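Local structure of protein (endoglucanase (e.c.3.2.1.4)) (Streptomyces lividans, 2NLR) at residues A[85-90]-A[214-219]; A[144-149]-A[170-175]. The protein hydrolyses internal beta-1,4-glucosidic bonds of cellulose as a family 12 endoglucanase, captured here with a 2-fluorocellotriosyl ligand. All blocks are in the same frame, centred on the assembly; numbering follows the deposited sequence.

Interaction 1. Residues A[85-90]-A[214-219]; sequences APSSIS and NSFSST
Ser217 O draws two donors from the partner strand: Ser87 OG at 2.7 Å and Ser88 N, which lies 3.0 Å from the same Ser217 O. They tie strand 86-92 to strand 212-218, antiparallel neighbours within one sheet of the family 12 beta-jelly roll. The hydroxyl approaches in the carbonyl plane and the amide is tilted 34° from it, an example of one oxygen serving two donors. A chi1 of -176° sets the Ser87 hydroxyl anti to its own backbone nitrogen and directs it toward Ser217 O; Tyr103 OH, from strand 98-108 of the facing sheet, bonds the same hydroxyl. On the same face Ile89 CD1 meets Phe216 CD1 at 4.3 Å, and both side chains rest on Ala200 of the facing sheet. The other face carries serines; Ser88 OG lies 2.6 Å from Ser217 OG, but each has two conformers, leaving that bond doubtful. At the far end, Asn214 and Ser215 both stand opposite Ser90, a classic beta bulge: Ser90 O accepts Asn214 N at 2.8 Å and, weakly, Ser215 N. Beside the bulge, Asn214 ND2 donates to Ser90 OG, 3.1 Å away, with an N-H...O angle of 171° and the acceptor in the amide plane.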
# COMPACT_ATOMS: atom_id res chain seq x y z
N ALA A 85 1.74 -7.92 -13.64
CA ALA A 85 1.62 -7.98 -12.19
C ALA A 85 0.22 -7.65 -11.79
O ALA A 85 -0.02 -6.63 -11.12
CB ALA A 85 2.69 -7.09 -11.49
N PRO A 86 -0.75 -8.47 -12.14
CA PRO A 86 -2.15 -8.17 -11.83
C PRO A 86 -2.40 -8.16 -10.33
O PRO A 86 -1.86 -9.00 -9.58
CB PRO A 86 -2.91 -9.31 -12.50
CG PRO A 86 -1.93 -10.48 -12.53
CD PRO A 86 -0.61 -9.78 -12.81
N SER A 87 -3.24 -7.23 -9.90
CA SER A 87 -3.71 -7.16 -8.54
C SER A 87 -5.16 -6.72 -8.56
O SER A 87 -5.61 -6.02 -9.44
CB SER A 87 -2.82 -6.18 -7.72
OG SER A 87 -3.17 -6.14 -6.36
N SER A 88 -5.89 -7.15 -7.54
CA SER A 88 -7.27 -6.69 -7.37
C SER A 88 -7.59 -6.49 -5.89
O SER A 88 -6.92 -7.04 -5.00
CB SER A 88 -8.33 -7.65 -7.91
OG SER A 88 -8.26 -8.83 -7.11
N ILE A 89 -8.57 -5.63 -5.68
CA ILE A 89 -8.94 -5.26 -4.35
C ILE A 89 -10.42 -4.92 -4.32
O ILE A 89 -11.01 -4.43 -5.27
CB ILE A 89 -8.12 -4.08 -3.83
CG1 ILE A 89 -8.31 -3.93 -2.30
CG2 ILE A 89 -8.43 -2.82 -4.60
CD1 ILE A 89 -7.13 -3.63 -1.52
N SER A 90 -11.02 -5.19 -3.17
CA SER A 90 -12.36 -4.73 -2.75
C SER A 90 -12.21 -4.09 -1.39
O SER A 90 -11.74 -4.78 -0.45
CB SER A 90 -13.38 -5.87 -2.73
OG SER A 90 -14.58 -5.41 -2.12
N ASN A 214 -11.86 -6.22 1.90
CA ASN A 214 -12.72 -7.37 1.77
C ASN A 214 -12.03 -8.49 1.02
O ASN A 214 -12.22 -9.66 1.37
CB ASN A 214 -14.01 -6.99 1.05
CG ASN A 214 -14.83 -5.93 1.67
OD1 ASN A 214 -15.01 -5.93 2.89
ND2 ASN A 214 -15.32 -4.99 0.85
N SER A 215 -11.26 -8.17 0.01
CA SER A 215 -10.52 -9.16 -0.74
C SER A 215 -9.33 -8.47 -1.39
O SER A 215 -9.38 -7.27 -1.67
CB SER A 215 -11.29 -9.88 -1.84
OG SER A 215 -11.80 -8.95 -2.78
N PHE A 216 -8.31 -9.27 -1.64
CA PHE A 216 -7.09 -8.79 -2.25
C PHE A 216 -6.45 -9.94 -3.02
O PHE A 216 -6.44 -11.06 -2.53
CB PHE A 216 -6.11 -8.34 -1.20
CG PHE A 216 -4.69 -8.05 -1.63
CD1 PHE A 216 -4.37 -6.85 -2.23
CD2 PHE A 216 -3.68 -8.95 -1.43
CE1 PHE A 216 -3.09 -6.53 -2.61
CE2 PHE A 216 -2.36 -8.64 -1.78
CZ PHE A 216 -2.08 -7.42 -2.35
N SER A 217 -5.88 -9.63 -4.16
CA SER A 217 -5.03 -10.57 -4.85
C SER A 217 -3.80 -9.84 -5.43
O SER A 217 -3.94 -8.67 -5.76
CB SER A 217 -5.79 -11.31 -5.97
OG SER A 217 -6.19 -10.43 -6.99
N SER A 218 -2.68 -10.54 -5.59
CA SER A 218 -1.52 -10.01 -6.28
C SER A 218 -0.70 -11.18 -6.78
O SER A 218 -0.40 -12.06 -5.97
CB SER A 218 -0.64 -9.16 -5.34
OG SER A 218 0.66 -8.96 -5.83
N THR A 219 -0.33 -11.17 -8.04
CA THR A 219 0.55 -12.11 -8.66
C THR A 219 1.55 -11.35 -9.48
O THR A 219 1.26 -10.27 -10.01
CB THR A 219 -0.20 -13.07 -9.59
OG1 THR A 219 -1.28 -13.66 -8.86
CG2 THR A 219 0.68 -14.20 -10.12
O HOH W 1 -3.54 -11.63 -8.75
O HOH W 2 -9.91 -8.95 -4.81

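Interaction 2. Residues A[144-149]-A[170-175]; sequences GGRTWE and SGWSFD
Trp148 NE1 is hydrogen-bonded to Val143 O, which ties the indole that Trp172 touches back to the strand before the turn. Trp172 also takes the guanidinium of Arg146 in a cation-pi contact, with Arg146 CZ 4.1 Å from the centroid of the five-membered ring, over the face. The guanidinium is not laid flat on the indole: the two planes are 69° apart. Arg146 NE stands 3.2 Å above the indole plane, offset toward the rim, and comes 3.2 Å from Trp172 NE1; both are donors, so this is contact over the face and not a hydrogen bond. The chain, extended from CG to NE, lies over the indole, with Arg146 CD 3.8 Å from the centroid of the Trp172 six-membered ring as a CH-pi contact. Phe174 CB lies over the opposite face near the rim. The arginine comes from a beta-hairpin, strands 136-143 and 146-154, closed by a type I' turn in which Gly144 and Gly145 both have positive phi. Gly144 O, at the turn, meets the indole edge in plane, 3.6 Å from Trp172 CZ2. Farther round the six-membered ring, Trp172 CZ3 touches the edge of Trp148 at CZ2, 3.5 Å away, with the ring planes inclined at 41°, while Phe179 of helix 176-185 meets the Trp148 indole edge-to-face.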
# COMPACT_ATOMS: atom_id res chain seq x y z
N GLY A 144 -3.85 2.69 -16.61
CA GLY A 144 -4.86 1.66 -16.49
C GLY A 144 -6.26 2.12 -16.89
O GLY A 144 -7.22 1.49 -16.48
N GLY A 145 -6.37 3.15 -17.69
CA GLY A 145 -7.68 3.63 -18.12
C GLY A 145 -8.32 4.59 -17.17
O GLY A 145 -9.47 4.99 -17.43
N ARG A 146 -7.59 4.97 -16.13
CA ARG A 146 -8.11 5.87 -15.10
C ARG A 146 -7.21 7.09 -15.03
O ARG A 146 -6.01 6.99 -15.28
CB ARG A 146 -8.20 5.12 -13.70
CG ARG A 146 -9.37 4.15 -13.63
CD ARG A 146 -9.46 3.54 -12.25
NE ARG A 146 -10.48 2.51 -12.24
CZ ARG A 146 -11.67 2.67 -11.73
NH1 ARG A 146 -11.97 3.78 -11.17
NH2 ARG A 146 -12.51 1.66 -11.79
N THR A 147 -7.74 8.22 -14.60
CA THR A 147 -6.98 9.44 -14.41
C THR A 147 -6.55 9.54 -12.94
O THR A 147 -7.31 9.18 -12.00
CB THR A 147 -7.78 10.65 -14.82
OG1 THR A 147 -8.09 10.45 -16.20
CG2 THR A 147 -6.97 11.92 -14.69
N TRP A 148 -5.33 10.02 -12.74
CA TRP A 148 -4.73 10.21 -11.43
C TRP A 148 -4.07 11.57 -11.32
O TRP A 148 -3.44 11.99 -12.30
CB TRP A 148 -3.61 9.13 -11.21
CG TRP A 148 -4.16 7.74 -11.46
CD1 TRP A 148 -4.15 7.10 -12.67
CD2 TRP A 148 -4.80 6.86 -10.53
NE1 TRP A 148 -4.74 5.88 -12.57
CE2 TRP A 148 -5.15 5.69 -11.27
CE3 TRP A 148 -5.12 6.93 -9.20
CZ2 TRP A 148 -5.81 4.63 -10.67
CZ3 TRP A 148 -5.77 5.86 -8.59
CH2 TRP A 148 -6.11 4.72 -9.34
N GLU A 149 -4.15 12.18 -10.16
CA GLU A 149 -3.30 13.34 -9.87
C GLU A 149 -1.99 12.77 -9.31
O GLU A 149 -2.00 12.01 -8.35
CB GLU A 149 -3.95 14.28 -8.87
CG GLU A 149 -3.11 15.52 -8.58
CD GLU A 149 -2.99 16.55 -9.67
OE1 GLU A 149 -3.75 16.55 -10.61
OE2 GLU A 149 -2.08 17.43 -9.50
N SER A 170 -13.94 1.79 -4.84
CA SER A 170 -14.15 0.72 -3.88
C SER A 170 -13.69 -0.64 -4.33
O SER A 170 -13.54 -1.54 -3.53
CB SER A 170 -15.63 0.57 -3.50
OG SER A 170 -16.39 0.22 -4.60
N GLY A 171 -13.45 -0.81 -5.65
CA GLY A 171 -12.96 -2.07 -6.14
C GLY A 171 -12.30 -1.86 -7.48
O GLY A 171 -12.79 -1.08 -8.28
N TRP A 172 -11.21 -2.59 -7.75
CA TRP A 172 -10.60 -2.51 -9.06
C TRP A 172 -9.70 -3.71 -9.23
O TRP A 172 -9.18 -4.27 -8.27
CB TRP A 172 -9.80 -1.21 -9.15
CG TRP A 172 -9.40 -0.79 -10.55
CD1 TRP A 172 -10.07 -1.00 -11.71
CD2 TRP A 172 -8.21 -0.06 -10.92
NE1 TRP A 172 -9.36 -0.46 -12.77
CE2 TRP A 172 -8.22 0.12 -12.29
CE3 TRP A 172 -7.12 0.45 -10.20
CZ2 TRP A 172 -7.19 0.79 -12.97
CZ3 TRP A 172 -6.10 1.11 -10.83
CH2 TRP A 172 -6.15 1.27 -12.21
N SER A 173 -9.49 -4.10 -10.46
CA SER A 173 -8.42 -4.99 -10.88
C SER A 173 -7.55 -4.23 -11.88
O SER A 173 -8.06 -3.51 -12.71
CB SER A 173 -8.95 -6.22 -11.65
OG SER A 173 -9.81 -6.99 -10.86
N PHE A 174 -6.26 -4.35 -11.76
CA PHE A 174 -5.32 -3.55 -12.55
C PHE A 174 -3.97 -4.25 -12.59
O PHE A 174 -3.73 -5.22 -11.89
CB PHE A 174 -5.17 -2.15 -11.96
CG PHE A 174 -4.53 -2.09 -10.61
CD1 PHE A 174 -5.18 -2.41 -9.45
CD2 PHE A 174 -3.20 -1.71 -10.50
CE1 PHE A 174 -4.57 -2.36 -8.23
CE2 PHE A 174 -2.58 -1.60 -9.25
CZ PHE A 174 -3.24 -1.93 -8.10
N ASP A 175 -3.10 -3.75 -13.47
CA ASP A 175 -1.74 -4.25 -13.58
C ASP A 175 -0.79 -3.31 -12.85
O ASP A 175 -0.62 -2.17 -13.24
CB ASP A 175 -1.36 -4.39 -15.05
CG ASP A 175 -0.14 -5.27 -15.25
OD1 ASP A 175 0.70 -5.38 -14.31
OD2 ASP A 175 -0.03 -5.81 -16.36

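Overall arrangement
Strand 171-175 joins the two contacts: it forms the edge next to strand 86-92 in the sheet of interaction 1, and its Trp172 receives the hairpin of interaction 2. The centres of the contacts are about 12 Å apart. Ser87 N is 2.9 Å from Phe174 O, a probable backbone hydrogen bond between them. Asp175 OD1, 2.8 Å from Ala85 N, probably bonds to that amide and also caps helix 176-185 through Met177 N, so this one oxygen accepts from the residue just before strand 86-92 and from the first turn of the helix. Interaction 1 lies away from the bound sugars: the Phe216 side chain is about 13 Å from a bound glucose and about 14 Å from the 2-fluoro sugar.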